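Local coordinates for protein VP1 (Merkel cell polyomavirus, PDB 4FMJ) that builds the T=7 icosahedral capsid of the virus, five copies making each of its 72 units, and probably takes part in attachment to the host cell, at residues T168-K173 / D182-A187. Numbering follows the deposited sequence.
Sequences TVLGRK and DPQAKA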
ATOM      1  N   THR B 168     -32.661 -17.659  14.175  1.00 50.04           N
ATOM      2  CA  THR B 168     -33.931 -17.220  13.601  1.00 50.20           C
ATOM      3  C   THR B 168     -34.301 -17.992  12.341  1.00 50.15           C
ATOM      4  O   THR B 168     -35.472 -18.283  12.120  1.00 49.77           O
ATOM      5  CB  THR B 168     -33.933 -15.710  13.277  1.00 49.89           C
ATOM      6  OG1 THR B 168     -33.398 -14.975  14.383  1.00 50.06           O
ATOM      7  CG2 THR B 168     -35.349 -15.223  12.991  1.00 49.89           C
ATOM      8  N   VAL B 169     -33.312 -18.322  11.516  1.00 50.23           N
ATOM      9  CA  VAL B 169     -33.613 -19.036  10.275  1.00 51.48           C
ATOM     10  C   VAL B 169     -33.569 -20.555  10.450  1.00 52.91           C
ATOM     11  O   VAL B 169     -34.145 -21.285   9.647  1.00 53.08           O
ATOM     12  CB  VAL B 169     -32.751 -18.565   9.053  1.00 50.06           C
ATOM     13  CG1 VAL B 169     -32.794 -17.047   8.912  1.00 49.01           C
ATOM     14  CG2 VAL B 169     -31.324 -19.064   9.148  1.00 48.26           C
ATOM     15  N   LEU B 170     -32.902 -21.024  11.503  1.00 54.01           N
ATOM     16  CA  LEU B 170     -32.829 -22.463  11.768  1.00 55.36           C
ATOM     17  C   LEU B 170     -33.984 -23.023  12.613  1.00 56.80           C
ATOM     18  O   LEU B 170     -34.250 -24.228  12.575  1.00 56.85           O
ATOM     19  CB  LEU B 170     -31.480 -22.837  12.385  1.00 54.60           C
ATOM     20  CG  LEU B 170     -30.247 -22.739  11.488  1.00 53.74           C
ATOM     21  CD1 LEU B 170     -29.075 -23.442  12.164  1.00 53.54           C
ATOM     22  CD2 LEU B 170     -30.505 -23.321  10.095  1.00 51.47           C
ATOM     23  N   GLY B 171     -34.658 -22.153  13.366  1.00 57.74           N
ATOM     24  CA  GLY B 171     -35.724 -22.564  14.289  1.00 59.96           C
ATOM     25  C   GLY B 171     -35.199 -23.045  15.636  1.00 61.57           C
ATOM     26  O   GLY B 171     -35.973 -23.283  16.565  1.00 62.97           O
ATOM     27  N   ARG B 172     -33.878 -23.176  15.737  1.00 61.49           N
ATOM     28  CA  ARG B 172     -33.214 -23.707  16.927  1.00 62.03           C
ATOM     29  C   ARG B 172     -31.831 -23.077  17.135  1.00 61.56           C
ATOM     30  O   ARG B 172     -31.360 -22.289  16.311  1.00 60.46           O
ATOM     31  CB  ARG B 172     -33.083 -25.232  16.829  1.00 62.16           C
ATOM     32  CG  ARG B 172     -32.748 -25.708  15.439  1.00 60.01           C
ATOM     33  CD  ARG B 172     -31.592 -26.684  15.414  1.00 61.13           C
ATOM     34  NE  ARG B 172     -30.869 -26.574  14.147  1.00 62.38           N
ATOM     35  CZ  ARG B 172     -31.339 -26.976  12.965  1.00 65.04           C
ATOM     36  NH1 ARG B 172     -32.542 -27.531  12.861  1.00 66.92           N
ATOM     37  NH2 ARG B 172     -30.604 -26.819  11.875  1.00 68.02           N
ATOM     38  N   LYS B 173     -31.194 -23.447  18.245  1.00 61.89           N
ATOM     39  CA  LYS B 173     -29.887 -22.930  18.629  1.00 61.21           C
ATOM     40  C   LYS B 173     -28.788 -23.275  17.623  1.00 59.97           C
ATOM     41  O   LYS B 173     -28.867 -24.295  16.920  1.00 59.84           O
ATOM     42  CB  LYS B 173     -29.497 -23.457  20.014  1.00 62.50           C
ATOM     43  CG  LYS B 173     -30.343 -22.934  21.171  1.00 64.76           C
ATOM     44  CD  LYS B 173     -29.917 -23.592  22.480  1.00 67.82           C
ATOM     45  CE  LYS B 173     -30.559 -22.924  23.689  1.00 69.82           C
ATOM     46  NZ  LYS B 173     -29.945 -23.387  24.967  1.00 66.98           N
ATOM     47  N   ASP B 182     -21.942 -23.342   7.122  1.00 43.08           N
ATOM     48  CA  ASP B 182     -23.058 -24.286   7.230  1.00 44.49           C
ATOM     49  C   ASP B 182     -24.082 -23.973   6.147  1.00 44.50           C
ATOM     50  O   ASP B 182     -24.698 -22.898   6.166  1.00 43.95           O
ATOM     51  CB  ASP B 182     -23.693 -24.229   8.628  1.00 45.66           C
ATOM     52  CG  ASP B 182     -24.970 -25.078   8.754  1.00 50.60           C
ATOM     53  OD1 ASP B 182     -25.128 -26.101   8.042  1.00 51.27           O
ATOM     54  OD2 ASP B 182     -25.821 -24.719   9.600  1.00 53.19           O
ATOM     55  N   PRO B 183     -24.268 -24.918   5.199  1.00 44.91           N
ATOM     56  CA  PRO B 183     -25.172 -24.796   4.052  1.00 45.25           C
ATOM     57  C   PRO B 183     -26.587 -24.341   4.420  1.00 46.17           C
ATOM     58  O   PRO B 183     -27.247 -23.679   3.614  1.00 46.00           O
ATOM     59  CB  PRO B 183     -25.221 -26.222   3.501  1.00 45.75           C
ATOM     60  CG  PRO B 183     -23.924 -26.802   3.863  1.00 45.85           C
ATOM     61  CD  PRO B 183     -23.552 -26.209   5.184  1.00 44.43           C
ATOM     62  N   GLN B 184     -27.044 -24.692   5.620  1.00 45.47           N
ATOM     63  CA  GLN B 184     -28.386 -24.330   6.050  1.00 46.60           C
ATOM     64  C   GLN B 184     -28.538 -22.886   6.555  1.00 45.74           C
ATOM     65  O   GLN B 184     -29.657 -22.394   6.688  1.00 46.48           O
ATOM     66  CB  GLN B 184     -28.889 -25.314   7.102  1.00 48.26           C
ATOM     67  CG  GLN B 184     -29.742 -26.461   6.534  1.00 55.93           C
ATOM     68  CD  GLN B 184     -30.631 -27.127   7.594  1.00 60.22           C
ATOM     69  OE1 GLN B 184     -30.487 -26.882   8.795  1.00 60.94           O
ATOM     70  NE2 GLN B 184     -31.557 -27.969   7.143  1.00 63.89           N
ATOM     71  N   ALA B 185     -27.429 -22.208   6.833  1.00 44.56           N
ATOM     72  CA  ALA B 185     -27.491 -20.862   7.424  1.00 44.17           C
ATOM     73  C   ALA B 185     -27.509 -19.776   6.348  1.00 43.65           C
ATOM     74  O   ALA B 185     -26.535 -19.039   6.173  1.00 42.65           O
ATOM     75  CB  ALA B 185     -26.336 -20.639   8.409  1.00 41.96           C
ATOM     76  N   LYS B 186     -28.624 -19.689   5.632  1.00 43.34           N
ATOM     77  CA  LYS B 186     -28.746 -18.747   4.531  1.00 43.17           C
ATOM     78  C   LYS B 186     -29.967 -17.853   4.691  1.00 43.04           C
ATOM     79  O   LYS B 186     -30.947 -18.239   5.326  1.00 43.84           O
ATOM     80  CB  LYS B 186     -28.777 -19.482   3.188  1.00 43.65           C
ATOM     81  CG  LYS B 186     -27.543 -20.337   2.920  1.00 45.13           C
ATOM     82  CD  LYS B 186     -27.469 -20.765   1.463  1.00 48.36           C
ATOM     83  CE  LYS B 186     -26.428 -21.860   1.237  1.00 49.61           C
ATOM     84  NZ  LYS B 186     -25.055 -21.450   1.651  1.00 47.76           N
ATOM     85  N   ALA B 187     -29.888 -16.652   4.123  1.00 42.64           N
ATOM     86  CA  ALA B 187     -30.968 -15.662   4.199  1.00 42.93           C
ATOM     87  C   ALA B 187     -30.855 -14.649   3.061  1.00 42.75           C
ATOM     88  O   ALA B 187     -30.002 -14.776   2.178  1.00 41.01           O
ATOM     89  CB  ALA B 187     -30.972 -14.953   5.562  1.00 42.17           C
TER
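Arg172 and Gln184 meet through a single side-chain hydrogen bond, Arg172 NH2 to Gln184 OE1 at 3.1 Å. The oxygen sits at the edge of the guanidinium, close to its plane, and the donor lies nearly in line with the amide C=O. Although the two side chains cross at about a right angle, their flat ends are almost coplanar, 17° apart. The angle at the hydrogen is only 139°, so the bond is noticeably bent. Arg172 gets there by kinking at chi2 (131°), which swings the guanidinium back over its own segment, where Leu170 O lies above one face, shifted toward its rim.

Leu170 packs beside this bond. Its CD2 methyl lies 3.6 Å from Gln184 O and 3.8 Å from Gln184 OE1, touching both the backbone and the amide end of the same residue. One residue earlier, Val169 brings CG2 to 3.9 Å from Lys186 O, while its other branch, CG1, is 4.4 Å from Ala187 CB, a loose apolar touch.

Gln184 is presented by a type I turn from Asp182 to Ala185, closed by Ala185 N to Asp182 O at 2.9 Å. Asp182 OD1 also takes a weak bond from Gln184 N across the start of the turn. On the facing side, the helix ends at Leu170, and Gly171, with positive phi, turns the chain toward Arg172.

The contact lies at the surface, its centre about 20 Å from the centre of the chain. It sets the end of helix 166-170 against the turn leading into strand 186-188, an outer strand, within this chain, of a small three-stranded sheet, where it pairs with 143-146; Trp200 of strand 200-202 touches both Val169 and Ala187, while Pro183 packs on Tyr27 of a neighbouring subunit.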